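Porin (Rhodobacter capsulatus, PDB 3POR) forms trimeric outer-membrane channels that let small hydrophilic solutes, up to about 0.6 kDa, diffuse passively across. Local coordinates at residues D203-R208 / A224-H229; D209-V214 / L252-I257; P103-D108 / M181-L186; Q148-A153 / K169-D174. All coordinates share one frame; numbering follows the deposited sequence.

Contacts 1 and 4 join neighbouring strands of the barrel wall through backbone ladders, and both are partly buried, with charged side chains such as D228 and, in part, K169 at the surface. Contact 2 is partly buried too but has no hydrogen bond between its segments: methyl groups seat helix 208-214 on strand 243-254. Contact 3 is the buried one, about 10 Å between its centre and that of the chain, and fixes a long loop to strand 181-192 by an amide and a leucine. Contacts 1 and 3 meet where H229 NE2 bonds Q183 OE1; contacts 1 and 2 share the packing of V227 on I254. Contacts 1, 2 and 3 all touch the detergent C8E.

Contact 1: D203-R208 / A224-H229; sequences DGELDR and ATAVDH. With C8E ((hydroxyethyloxy)tri(ethyloxy)octane), chain B.
H229 crosses L206 at about a right angle: L206 CG sits over one imidazole face, 4.0 Å from the ring centroid and offset toward the rim, a CH-pi contact. The ring edge faces the partner strand, H229 ND1 lying 3.1 Å from G204 C, an approach that the lack of a side chain at G204 allows. H229 NE2 is bonded to Q183 OE1, which helps fix the ring's rotation, while L206 CD2 meets C8E C1 at 3.8 Å. At the far end R208, its chain bent at chi3 (74°), runs obliquely across T225, whose OG1 lies near the guanidinium edge, tilted from its plane; NH1 gives T225 OG1 a bent bond (2.8 Å, 135°), and R208 N gives a straighter one to T225 O (2.8 Å). With leucine at R208, T225 OG1 and the A223 carbonyl, also held by NH1, would probably lose their donor. Hydrogen-bonded pairs G204/H229 and L206/V227 flank the non-hydrogen-bonded pair E205/D228, the antiparallel pairing of adjacent strands in a 16-stranded porin barrel.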
loop_
_atom_site.group_PDB
_atom_site.type_symbol
_atom_site.label_atom_id
_atom_site.label_comp_id
_atom_site.label_asym_id
_atom_site.label_seq_id
_atom_site.Cartn_x
_atom_site.Cartn_y
_atom_site.Cartn_z
ATOM N N ASP A 203 4.516 30.673 23.804
ATOM C CA ASP A 203 5.073 31.851 23.217
ATOM C C ASP A 203 6.487 31.675 22.695
ATOM O O ASP A 203 7.217 30.812 23.192
ATOM C CB ASP A 203 5.026 32.975 24.222
ATOM C CG ASP A 203 6.209 33.216 25.147
ATOM O OD1 ASP A 203 7.270 33.613 24.678
ATOM O OD2 ASP A 203 6.076 33.061 26.355
ATOM N N GLY A 204 6.956 32.497 21.764
ATOM C CA GLY A 204 8.296 32.347 21.259
ATOM C C GLY A 204 8.464 33.269 20.091
ATOM O O GLY A 204 7.884 34.366 20.126
ATOM N N GLU A 205 9.120 32.748 19.045
ATOM C CA GLU A 205 9.457 33.483 17.863
ATOM C C GLU A 205 9.516 32.539 16.698
ATOM O O GLU A 205 9.936 31.392 16.798
ATOM C CB GLU A 205 10.788 34.207 18.047
ATOM C CG GLU A 205 12.013 33.475 18.606
ATOM C CD GLU A 205 12.963 32.752 17.629
ATOM O OE1 GLU A 205 13.028 33.186 16.480
ATOM O OE2 GLU A 205 13.666 31.789 18.008
ATOM N N LEU A 206 9.009 33.074 15.597
ATOM C CA LEU A 206 8.801 32.412 14.327
ATOM C C LEU A 206 9.633 33.040 13.205
ATOM O O LEU A 206 9.976 34.207 13.308
ATOM C CB LEU A 206 7.300 32.499 13.912
ATOM C CG LEU A 206 6.189 31.776 14.662
ATOM C CD1 LEU A 206 4.914 31.742 13.848
ATOM C CD2 LEU A 206 6.586 30.307 14.855
ATOM N N ASP A 207 10.004 32.397 12.113
ATOM C CA ASP A 207 10.582 33.102 10.989
ATOM C C ASP A 207 9.500 33.957 10.297
ATOM O O ASP A 207 8.442 33.397 9.963
ATOM C CB ASP A 207 11.105 32.098 10.022
ATOM C CG ASP A 207 11.500 32.668 8.659
ATOM O OD1 ASP A 207 12.601 33.190 8.568
ATOM O OD2 ASP A 207 10.715 32.596 7.709
ATOM N N ARG A 208 9.743 35.237 9.937
ATOM C CA ARG A 208 8.794 36.163 9.350
ATOM C C ARG A 208 7.978 35.612 8.210
ATOM O O ARG A 208 6.737 35.610 8.170
ATOM C CB ARG A 208 9.566 37.375 8.885
ATOM C CG ARG A 208 8.744 38.342 8.010
ATOM C CD ARG A 208 9.578 39.301 7.227
ATOM N NE ARG A 208 10.254 38.683 6.105
ATOM C CZ ARG A 208 11.569 38.848 5.956
ATOM N NH1 ARG A 208 12.229 39.575 6.862
ATOM N NH2 ARG A 208 12.217 38.360 4.882
ATOM N N ALA A 224 16.056 37.133 6.279
ATOM C CA ALA A 224 15.094 36.635 7.239
ATOM C C ALA A 224 15.122 37.397 8.529
ATOM O O ALA A 224 16.212 37.814 8.915
ATOM C CB ALA A 224 15.391 35.215 7.531
ATOM N N THR A 225 13.941 37.631 9.140
ATOM C CA THR A 225 13.713 38.267 10.443
ATOM C C THR A 225 12.856 37.338 11.342
ATOM O O THR A 225 12.020 36.545 10.884
ATOM C CB THR A 225 12.972 39.664 10.319
ATOM O OG1 THR A 225 11.708 39.679 9.628
ATOM C CG2 THR A 225 13.905 40.515 9.539
ATOM N N ALA A 226 13.036 37.348 12.643
ATOM C CA ALA A 226 12.233 36.529 13.473
ATOM C C ALA A 226 11.072 37.417 13.890
ATOM O O ALA A 226 11.333 38.571 14.203
ATOM C CB ALA A 226 13.071 36.135 14.630
ATOM N N VAL A 227 9.786 37.068 13.896
ATOM C CA VAL A 227 8.751 37.901 14.507
ATOM C C VAL A 227 8.347 37.188 15.798
ATOM O O VAL A 227 8.492 35.974 15.867
ATOM C CB VAL A 227 7.554 38.018 13.597
ATOM C CG1 VAL A 227 7.976 38.874 12.437
ATOM C CG2 VAL A 227 7.056 36.648 13.157
ATOM N N ASP A 228 7.837 37.834 16.829
ATOM C CA ASP A 228 7.405 37.222 18.062
ATOM C C ASP A 228 5.963 36.792 17.966
ATOM O O ASP A 228 5.181 37.472 17.338
ATOM C CB ASP A 228 7.487 38.189 19.195
ATOM C CG ASP A 228 8.848 38.782 19.504
ATOM O OD1 ASP A 228 9.863 38.341 18.947
ATOM O OD2 ASP A 228 8.886 39.716 20.320
ATOM N N HIS A 229 5.522 35.726 18.616
ATOM C CA HIS A 229 4.142 35.241 18.517
ATOM C C HIS A 229 3.704 34.751 19.883
ATOM O O HIS A 229 4.592 34.477 20.694
ATOM C CB HIS A 229 4.018 34.058 17.594
ATOM C CG HIS A 229 4.686 32.782 18.127
ATOM N ND1 HIS A 229 5.965 32.570 18.459
ATOM C CD2 HIS A 229 4.008 31.602 18.314
ATOM C CE1 HIS A 229 6.103 31.319 18.826
ATOM N NE2 HIS A 229 4.919 30.767 18.726
HETATM C C1 C8E B . 3.179 28.895 15.801
HETATM C C2 C8E B . 3.529 27.870 14.731
HETATM C C3 C8E B . 2.259 27.530 14.072
HETATM C C4 C8E B . 2.733 26.391 13.262
HETATM C C5 C8E B . 1.515 25.687 12.781
HETATM C C6 C8E B . 0.406 26.573 12.096
HETATM C C7 C8E B . -0.941 26.883 12.921
HETATM C C8 C8E B . -2.214 27.132 12.063
HETATM O O9 C8E B . -3.423 27.525 12.699
HETATM C C10 C8E B . -3.567 28.933 12.787
HETATM C C11 C8E B . -4.242 29.748 11.702
HETATM O O12 C8E B . -5.627 29.594 11.428
HETATM C C13 C8E B . -5.813 28.737 10.320
HETATM C C14 C8E B . -5.141 29.181 9.057
HETATM O O15 C8E B . -5.406 30.516 8.644
HETATM C C16 C8E B . -5.232 30.593 7.213
HETATM C C17 C8E B . -6.376 30.606 6.139
HETATM O O18 C8E B . -7.478 29.644 6.041
HETATM C C19 C8E B . -7.297 28.525 5.127
HETATM C C20 C8E B . -7.860 28.553 3.683
HETATM O O21 C8E B . -7.372 29.672 2.937
#

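Contact 2: D209-V214 / L252-I257; sequences DFARAV and LDIDTI. With C8E ((hydroxyethyloxy)tri(ethyloxy)octane), chain B.
A211 rests its CB on I254 and I257, seating the short helix 208-214 against the end of strand 243-254 and the turn that follows it in the porin barrel. The contact between the two segments is apolar. A211 CB is 3.7 Å from I257 CD1 and 3.8 Å from I254 CD1, so the two isoleucine tips converge on one methyl. I254 also brings its CG2 branch toward A211, and so presents two branches to the helix. I257, with CG1 beside its backbone N (chi1 -72°) and the chain extended beyond, carries CD1 on to the R212 CG methylene at 4.1 Å, the two side chains crossing at about a right angle. Packing is looser toward V214, whose CG1 is 4.3 Å from L252 CD2. V227 of strand 226-240 touches A211, I254 and I257 and fills in the same apolar patch.

Polar bonds stay within each segment or go outside: R212 NE is bonded to T218 O, and I257 N to I254 O, which closes the turn. Aromatic and detergent contacts form the third group. V214 CG2 lies over one face of the F210 ring, 3.7 Å above its plane, and the C8E tail runs at the ring's edge. L252 CD2 touches the same detergent at C10, 3.6 Å away.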
loop_
_atom_site.group_PDB
_atom_site.type_symbol
_atom_site.label_atom_id
_atom_site.label_comp_id
_atom_site.label_asym_id
_atom_site.label_seq_id
_atom_site.Cartn_x
_atom_site.Cartn_y
_atom_site.Cartn_z
ATOM N N ASP A 209 8.684 35.108 7.232
ATOM C CA ASP A 209 7.953 34.662 6.076
ATOM C C ASP A 209 7.259 33.336 6.364
ATOM O O ASP A 209 6.180 33.132 5.798
ATOM C CB ASP A 209 8.941 34.634 4.907
ATOM C CG ASP A 209 9.417 36.033 4.411
ATOM O OD1 ASP A 209 8.627 36.995 4.476
ATOM O OD2 ASP A 209 10.567 36.161 3.956
ATOM N N PHE A 210 7.703 32.435 7.271
ATOM C CA PHE A 210 6.860 31.288 7.671
ATOM C C PHE A 210 5.576 31.839 8.292
ATOM O O PHE A 210 4.466 31.473 7.904
ATOM C CB PHE A 210 7.586 30.408 8.703
ATOM C CG PHE A 210 6.685 29.462 9.484
ATOM C CD1 PHE A 210 6.063 28.412 8.850
ATOM C CD2 PHE A 210 6.435 29.704 10.811
ATOM C CE1 PHE A 210 5.180 27.619 9.542
ATOM C CE2 PHE A 210 5.556 28.904 11.485
ATOM C CZ PHE A 210 4.924 27.865 10.861
ATOM N N ALA A 211 5.713 32.779 9.213
ATOM C CA ALA A 211 4.550 33.365 9.839
ATOM C C ALA A 211 3.632 34.011 8.850
ATOM O O ALA A 211 2.437 33.814 8.976
ATOM C CB ALA A 211 4.974 34.404 10.833
ATOM N N ARG A 212 4.130 34.713 7.820
ATOM C CA ARG A 212 3.333 35.374 6.793
ATOM C C ARG A 212 2.724 34.271 5.996
ATOM O O ARG A 212 1.555 34.414 5.672
ATOM C CB ARG A 212 4.180 36.242 5.818
ATOM C CG ARG A 212 4.824 37.454 6.496
ATOM C CD ARG A 212 5.750 38.249 5.600
ATOM N NE ARG A 212 4.916 38.724 4.515
ATOM C CZ ARG A 212 4.178 39.848 4.582
ATOM N NH1 ARG A 212 4.300 40.664 5.583
ATOM N NH2 ARG A 212 3.368 40.253 3.600
ATOM N N ALA A 213 3.410 33.182 5.653
ATOM C CA ALA A 213 2.802 32.086 4.926
ATOM C C ALA A 213 1.665 31.408 5.691
ATOM O O ALA A 213 0.691 30.962 5.071
ATOM C CB ALA A 213 3.734 31.019 4.685
ATOM N N VAL A 214 1.690 31.298 7.037
ATOM C CA VAL A 214 0.600 30.738 7.853
ATOM C C VAL A 214 -0.733 31.408 7.529
ATOM O O VAL A 214 -1.779 30.755 7.378
ATOM C CB VAL A 214 0.996 30.916 9.384
ATOM C CG1 VAL A 214 -0.203 30.709 10.280
ATOM C CG2 VAL A 214 2.059 29.902 9.780
ATOM N N LEU A 252 -3.911 32.659 17.888
ATOM C CA LEU A 252 -2.531 32.842 17.464
ATOM C C LEU A 252 -2.383 34.322 17.173
ATOM O O LEU A 252 -3.175 34.870 16.388
ATOM C CB LEU A 252 -2.282 32.028 16.218
ATOM C CG LEU A 252 -0.906 31.948 15.591
ATOM C CD1 LEU A 252 0.222 31.527 16.549
ATOM C CD2 LEU A 252 -1.073 30.947 14.453
ATOM N N ASP A 253 -1.469 34.972 17.873
ATOM C CA ASP A 253 -1.200 36.363 17.637
ATOM C C ASP A 253 0.262 36.420 17.251
ATOM O O ASP A 253 1.158 36.144 18.062
ATOM C CB ASP A 253 -1.423 37.267 18.893
ATOM C CG ASP A 253 -2.851 37.563 19.497
ATOM O OD1 ASP A 253 -3.930 37.487 18.863
ATOM O OD2 ASP A 253 -2.907 37.909 20.685
ATOM N N ILE A 254 0.562 36.674 15.978
ATOM C CA ILE A 254 1.956 36.820 15.553
ATOM C C ILE A 254 2.086 38.297 15.359
ATOM O O ILE A 254 1.372 38.983 14.620
ATOM C CB ILE A 254 2.208 36.164 14.272
ATOM C CG1 ILE A 254 1.678 34.744 14.274
ATOM C CG2 ILE A 254 3.671 36.301 14.065
ATOM C CD1 ILE A 254 1.873 33.911 13.018
ATOM N N ASP A 255 2.979 38.802 16.141
ATOM C CA ASP A 255 3.148 40.225 16.256
ATOM C C ASP A 255 3.593 40.856 14.950
ATOM O O ASP A 255 4.370 40.258 14.228
ATOM C CB ASP A 255 4.130 40.398 17.385
ATOM C CG ASP A 255 5.297 41.353 17.141
ATOM O OD1 ASP A 255 5.083 42.548 17.397
ATOM O OD2 ASP A 255 6.382 40.916 16.692
ATOM N N THR A 256 3.145 42.064 14.631
ATOM C CA THR A 256 3.419 42.753 13.390
ATOM C C THR A 256 2.878 41.942 12.220
ATOM O O THR A 256 3.024 42.438 11.114
ATOM C CB THR A 256 4.976 43.057 13.074
ATOM O OG1 THR A 256 5.680 41.867 12.699
ATOM C CG2 THR A 256 5.693 43.677 14.268
ATOM N N ILE A 257 2.278 40.753 12.296
ATOM C CA ILE A 257 1.748 40.102 11.121
ATOM C C ILE A 257 0.247 39.879 11.247
ATOM O O ILE A 257 -0.382 40.488 10.403
ATOM C CB ILE A 257 2.527 38.799 10.890
ATOM C CG1 ILE A 257 3.923 39.137 10.395
ATOM C CG2 ILE A 257 1.848 37.969 9.841
ATOM C CD1 ILE A 257 4.974 38.055 10.544
HETATM C C1 C8E B . 3.179 28.895 15.801
HETATM C C2 C8E B . 3.529 27.870 14.731
HETATM C C3 C8E B . 2.259 27.530 14.072
HETATM C C4 C8E B . 2.733 26.391 13.262
HETATM C C5 C8E B . 1.515 25.687 12.781
HETATM C C6 C8E B . 0.406 26.573 12.096
HETATM C C7 C8E B . -0.941 26.883 12.921
HETATM C C8 C8E B . -2.214 27.132 12.063
HETATM O O9 C8E B . -3.423 27.525 12.699
HETATM C C10 C8E B . -3.567 28.933 12.787
HETATM C C11 C8E B . -4.242 29.748 11.702
HETATM O O12 C8E B . -5.627 29.594 11.428
HETATM C C13 C8E B . -5.813 28.737 10.320
HETATM C C14 C8E B . -5.141 29.181 9.057
HETATM O O15 C8E B . -5.406 30.516 8.644
HETATM C C16 C8E B . -5.232 30.593 7.213
HETATM C C17 C8E B . -6.376 30.606 6.139
HETATM O O18 C8E B . -7.478 29.644 6.041
HETATM C C19 C8E B . -7.297 28.525 5.127
HETATM C C20 C8E B . -7.860 28.553 3.683
HETATM O O21 C8E B . -7.372 29.672 2.937
#

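Contact 3: P103-D108 / M181-L186; sequences PYLTGD and MEQLEL. With C8E ((hydroxyethyloxy)tri(ethyloxy)octane), chain B.
L105 presses its CD2 methyl into strand 181-192, 3.8 Å from both Q183 CB and the carbonyl carbon E182 C, with M181 CB a little farther at 4.1 Å. Beside this tight apolar seat the Q183 amide provides the polar grip. CG stands anti to the backbone N (chi1 -176°) and the chain runs extended beyond it, which carries the amide out to the loop. There NE2 donates to P103 O at 2.9 Å (156° at the hydrogen) and to the anti lone pair of E185 OE2 at 3.1 Å. Both acceptors lie close to the amide plane, and OE1 accepts from H229 NE2, so three bonds fix the rotation of the amide.

The contact slackens at Y104, which approaches E185 obliquely, CD1 4.1 Å from OE2 and the ring and carboxylate planes 87° apart; its OH bonds instead to G84 O. The CD1 branch of L105 turns to the detergent, 3.7 Å from C8E C2. A leucine in place of Q183 is likely to leave P103 O, E185 OE2 and H229 NE2 without their mate and the loop less firmly tied to the wall.

In porins the long loop after the fifth strand folds inward and narrows the pore, and residues 103-108 belong to it. E185 OE2 also lies close to E168 OE2, a like-charged neighbour, which would probably raise the affinity of one of them for a proton; the N-H of Q183 is likely to ease the crowding.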
loop_
_atom_site.group_PDB
_atom_site.type_symbol
_atom_site.label_atom_id
_atom_site.label_comp_id
_atom_site.label_asym_id
_atom_site.label_seq_id
_atom_site.Cartn_x
_atom_site.Cartn_y
_atom_site.Cartn_z
ATOM N N PRO A 103 -0.706 24.217 18.214
ATOM C CA PRO A 103 0.362 24.485 17.248
ATOM C C PRO A 103 1.771 24.118 17.684
ATOM O O PRO A 103 2.640 24.952 17.944
ATOM C CB PRO A 103 0.194 25.927 16.958
ATOM C CG PRO A 103 -0.323 26.479 18.250
ATOM C CD PRO A 103 -1.371 25.466 18.577
ATOM N N TYR A 104 2.027 22.833 17.832
ATOM C CA TYR A 104 3.345 22.349 18.189
ATOM C C TYR A 104 4.250 22.632 16.991
ATOM O O TYR A 104 3.816 22.455 15.847
ATOM C CB TYR A 104 3.259 20.836 18.482
ATOM C CG TYR A 104 2.374 20.504 19.670
ATOM C CD1 TYR A 104 2.837 20.894 20.890
ATOM C CD2 TYR A 104 1.171 19.872 19.555
ATOM C CE1 TYR A 104 2.111 20.671 22.021
ATOM C CE2 TYR A 104 0.440 19.641 20.698
ATOM C CZ TYR A 104 0.911 20.045 21.932
ATOM O OH TYR A 104 0.213 19.900 23.132
ATOM N N LEU A 105 5.485 23.087 17.213
ATOM C CA LEU A 105 6.424 23.349 16.167
ATOM C C LEU A 105 7.021 22.079 15.684
ATOM O O LEU A 105 7.135 21.922 14.473
ATOM C CB LEU A 105 7.558 24.202 16.634
ATOM C CG LEU A 105 7.659 25.651 16.271
ATOM C CD1 LEU A 105 6.344 26.305 16.521
ATOM C CD2 LEU A 105 8.730 26.327 17.098
ATOM N N THR A 106 7.449 21.162 16.570
ATOM C CA THR A 106 8.150 19.957 16.109
ATOM C C THR A 106 7.517 18.566 16.170
ATOM O O THR A 106 6.556 18.258 16.875
ATOM C CB THR A 106 9.483 19.852 16.835
ATOM O OG1 THR A 106 9.221 19.294 18.121
ATOM C CG2 THR A 106 10.179 21.184 16.927
ATOM N N GLY A 107 8.201 17.654 15.519
ATOM C CA GLY A 107 7.888 16.266 15.570
ATOM C C GLY A 107 6.758 15.983 14.638
ATOM O O GLY A 107 6.184 16.849 13.985
ATOM N N ASP A 108 6.474 14.692 14.613
ATOM C CA ASP A 108 5.312 14.154 13.954
ATOM C C ASP A 108 5.415 14.518 12.485
ATOM O O ASP A 108 6.511 14.532 11.883
ATOM C CB ASP A 108 4.180 14.772 14.727
ATOM C CG ASP A 108 2.821 14.529 14.165
ATOM O OD1 ASP A 108 2.354 13.417 14.388
ATOM O OD2 ASP A 108 2.300 15.397 13.436
ATOM N N MET A 181 13.370 29.051 14.942
ATOM C CA MET A 181 12.038 29.280 15.473
ATOM C C MET A 181 12.077 28.617 16.826
ATOM O O MET A 181 12.795 27.629 16.979
ATOM C CB MET A 181 11.043 28.626 14.591
ATOM C CG MET A 181 11.279 29.081 13.202
ATOM S SD MET A 181 9.733 28.946 12.339
ATOM C CE MET A 181 10.416 27.864 11.154
ATOM N N GLU A 182 11.384 29.105 17.829
ATOM C CA GLU A 182 11.412 28.509 19.119
ATOM C C GLU A 182 10.061 28.760 19.730
ATOM O O GLU A 182 9.373 29.733 19.388
ATOM C CB GLU A 182 12.509 29.157 19.853
ATOM C CG GLU A 182 12.107 29.656 21.225
ATOM C CD GLU A 182 12.802 30.928 21.657
ATOM O OE1 GLU A 182 13.843 31.253 21.041
ATOM O OE2 GLU A 182 12.287 31.552 22.616
ATOM N N GLN A 183 9.687 27.899 20.646
ATOM C CA GLN A 183 8.441 28.078 21.314
ATOM C C GLN A 183 8.571 27.439 22.678
ATOM O O GLN A 183 9.304 26.466 22.859
ATOM C CB GLN A 183 7.370 27.433 20.491
ATOM C CG GLN A 183 6.030 27.656 21.059
ATOM C CD GLN A 183 4.960 27.238 20.102
ATOM O OE1 GLN A 183 4.456 28.081 19.422
ATOM N NE2 GLN A 183 4.444 26.049 19.922
ATOM N N LEU A 184 7.924 28.089 23.646
ATOM C CA LEU A 184 7.801 27.637 25.009
ATOM C C LEU A 184 6.333 27.374 25.331
ATOM O O LEU A 184 5.481 28.200 24.976
ATOM C CB LEU A 184 8.335 28.673 25.902
ATOM C CG LEU A 184 8.433 28.194 27.338
ATOM C CD1 LEU A 184 9.464 27.061 27.604
ATOM C CD2 LEU A 184 8.805 29.438 28.079
ATOM N N GLU A 185 5.995 26.212 25.927
ATOM C CA GLU A 185 4.612 25.857 26.177
ATOM C C GLU A 185 4.389 25.439 27.587
ATOM O O GLU A 185 5.229 24.754 28.142
ATOM C CB GLU A 185 4.178 24.705 25.357
ATOM C CG GLU A 185 4.527 25.001 23.927
ATOM C CD GLU A 185 5.250 23.875 23.259
ATOM O OE1 GLU A 185 5.728 22.952 23.905
ATOM O OE2 GLU A 185 5.336 23.933 22.049
ATOM N N LEU A 186 3.241 25.820 28.107
ATOM C CA LEU A 186 2.726 25.467 29.419
ATOM C C LEU A 186 1.335 24.934 29.210
ATOM O O LEU A 186 0.568 25.517 28.427
ATOM C CB LEU A 186 2.588 26.662 30.301
ATOM C CG LEU A 186 3.886 27.478 30.373
ATOM C CD1 LEU A 186 3.559 28.926 30.798
ATOM C CD2 LEU A 186 4.898 26.745 31.284
HETATM C C1 C8E B . 3.179 28.895 15.801
HETATM C C2 C8E B . 3.529 27.870 14.731
HETATM C C3 C8E B . 2.259 27.530 14.072
HETATM C C4 C8E B . 2.733 26.391 13.262
HETATM C C5 C8E B . 1.515 25.687 12.781
HETATM C C6 C8E B . 0.406 26.573 12.096
HETATM C C7 C8E B . -0.941 26.883 12.921
HETATM C C8 C8E B . -2.214 27.132 12.063
HETATM O O9 C8E B . -3.423 27.525 12.699
HETATM C C10 C8E B . -3.567 28.933 12.787
HETATM C C11 C8E B . -4.242 29.748 11.702
HETATM O O12 C8E B . -5.627 29.594 11.428
HETATM C C13 C8E B . -5.813 28.737 10.320
HETATM C C14 C8E B . -5.141 29.181 9.057
HETATM O O15 C8E B . -5.406 30.516 8.644
HETATM C C16 C8E B . -5.232 30.593 7.213
HETATM C C17 C8E B . -6.376 30.606 6.139
HETATM O O18 C8E B . -7.478 29.644 6.041
HETATM C C19 C8E B . -7.297 28.525 5.127
HETATM C C20 C8E B . -7.860 28.553 3.683
HETATM O O21 C8E B . -7.372 29.672 2.937
#

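Contact 4: Q148-A153 / K169-D174; sequences QEMAVA and KIDSPD
M150 and K169 clasp each other through two backbone bonds, M150 N to K169 O at 3.0 Å and K169 N to M150 O at 3.1 Å. A third, nearly straight bond runs from D171 N to Q148 O (3.0 Å, 167°). K169 NZ and D171 OD1, on the same strand, form a long salt bridge of 3.7 Å; the lysine chain bends at chi2 and chi3 to bring its ammonium toward the aspartate. The three backbone bonds belong to a beta hairpin of the barrel wall, strands 148-158 and 161-171 running antiparallel. On the face carrying M150 and K169 the two side chains lie alongside, pointing the same way, with M150 SD 3.9 Å from K169 CG. M150, bent at chi2 and chi3, carries its CE toward D171 OD2, 4.2 Å away, and M134 of strand 128-134 touches it as well. E149 and I170, a non-hydrogen-bonded pair with CA atoms 4.4 Å apart, take the other face, where both side chains meet T106 of the inward-folded loop.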
loop_
_atom_site.group_PDB
_atom_site.type_symbol
_atom_site.label_atom_id
_atom_site.label_comp_id
_atom_site.label_asym_id
_atom_site.label_seq_id
_atom_site.Cartn_x
_atom_site.Cartn_y
_atom_site.Cartn_z
ATOM N N GLN A 148 18.072 20.848 12.333
ATOM C CA GLN A 148 18.309 20.202 13.536
ATOM C C GLN A 148 17.120 20.727 14.305
ATOM O O GLN A 148 16.928 21.931 14.411
ATOM C CB GLN A 148 19.667 20.639 14.003
ATOM C CG GLN A 148 19.924 20.038 15.383
ATOM C CD GLN A 148 19.465 18.580 15.648
ATOM O OE1 GLN A 148 19.168 17.794 14.739
ATOM N NE2 GLN A 148 19.338 18.118 16.894
ATOM N N GLU A 149 16.229 19.862 14.745
ATOM C CA GLU A 149 15.034 20.272 15.479
ATOM C C GLU A 149 15.062 19.659 16.866
ATOM O O GLU A 149 15.538 18.538 16.916
ATOM C CB GLU A 149 13.864 19.786 14.707
ATOM C CG GLU A 149 12.921 18.860 15.497
ATOM C CD GLU A 149 12.913 17.344 15.301
ATOM O OE1 GLU A 149 13.573 16.814 14.411
ATOM O OE2 GLU A 149 12.186 16.679 16.045
ATOM N N MET A 150 14.682 20.139 18.030
ATOM C CA MET A 150 14.641 19.264 19.174
ATOM C C MET A 150 13.649 19.775 20.147
ATOM O O MET A 150 13.186 20.902 19.995
ATOM C CB MET A 150 15.994 19.141 19.812
ATOM C CG MET A 150 16.491 20.110 20.859
ATOM S SD MET A 150 17.461 21.435 20.096
ATOM C CE MET A 150 18.052 20.922 18.506
ATOM N N ALA A 151 13.196 18.978 21.100
ATOM C CA ALA A 151 12.224 19.453 22.094
ATOM C C ALA A 151 12.416 18.709 23.387
ATOM O O ALA A 151 13.000 17.610 23.357
ATOM C CB ALA A 151 10.775 19.187 21.728
ATOM N N VAL A 152 11.953 19.331 24.476
ATOM C CA VAL A 152 11.874 18.744 25.801
ATOM C C VAL A 152 10.589 19.167 26.546
ATOM O O VAL A 152 10.116 20.313 26.467
ATOM C CB VAL A 152 13.067 19.112 26.712
ATOM C CG1 VAL A 152 14.358 18.546 26.173
ATOM C CG2 VAL A 152 13.164 20.610 26.815
ATOM N N ALA A 153 9.984 18.222 27.276
ATOM C CA ALA A 153 8.783 18.517 27.998
ATOM C C ALA A 153 8.843 17.695 29.261
ATOM O O ALA A 153 9.596 16.715 29.350
ATOM C CB ALA A 153 7.656 18.079 27.182
ATOM N N LYS A 169 12.435 23.932 19.631
ATOM C CA LYS A 169 13.360 24.778 18.950
ATOM C C LYS A 169 13.600 24.176 17.585
ATOM O O LYS A 169 13.714 22.945 17.527
ATOM C CB LYS A 169 14.538 24.760 19.807
ATOM C CG LYS A 169 15.935 24.888 19.226
ATOM C CD LYS A 169 16.139 26.317 18.714
ATOM C CE LYS A 169 17.335 27.036 19.334
ATOM N NZ LYS A 169 17.277 28.420 18.898
ATOM N N ILE A 170 13.628 24.963 16.488
ATOM C CA ILE A 170 13.965 24.539 15.131
ATOM C C ILE A 170 15.153 25.385 14.627
ATOM O O ILE A 170 15.051 26.613 14.522
ATOM C CB ILE A 170 12.789 24.721 14.230
ATOM C CG1 ILE A 170 11.690 23.775 14.538
ATOM C CG2 ILE A 170 13.211 24.321 12.871
ATOM C CD1 ILE A 170 10.496 23.860 13.586
ATOM N N ASP A 171 16.331 24.826 14.357
ATOM C CA ASP A 171 17.480 25.567 13.890
ATOM C C ASP A 171 17.546 25.688 12.425
ATOM O O ASP A 171 17.414 24.693 11.726
ATOM C CB ASP A 171 18.744 24.924 14.280
ATOM C CG ASP A 171 18.891 24.941 15.782
ATOM O OD1 ASP A 171 18.280 25.777 16.460
ATOM O OD2 ASP A 171 19.643 24.103 16.265
ATOM N N SER A 172 17.928 26.855 11.979
ATOM C CA SER A 172 17.911 27.162 10.566
ATOM C C SER A 172 19.323 26.838 10.100
ATOM O O SER A 172 20.312 27.128 10.790
ATOM C CB SER A 172 17.609 28.633 10.377
ATOM O OG SER A 172 17.623 28.920 9.005
ATOM N N PRO A 173 19.503 26.229 8.951
ATOM C CA PRO A 173 20.804 26.022 8.352
ATOM C C PRO A 173 21.357 27.293 7.703
ATOM O O PRO A 173 22.545 27.302 7.379
ATOM C CB PRO A 173 20.556 24.931 7.380
ATOM C CG PRO A 173 19.173 25.249 6.837
ATOM C CD PRO A 173 18.430 25.789 8.075
ATOM N N ASP A 174 20.555 28.362 7.432
ATOM C CA ASP A 174 20.981 29.644 6.886
ATOM C C ASP A 174 20.026 30.647 7.487
ATOM O O ASP A 174 18.918 30.889 6.979
ATOM C CB ASP A 174 20.814 29.703 5.393
ATOM C CG ASP A 174 21.699 30.735 4.703
ATOM O OD1 ASP A 174 22.148 31.703 5.332
ATOM O OD2 ASP A 174 21.954 30.553 3.509
#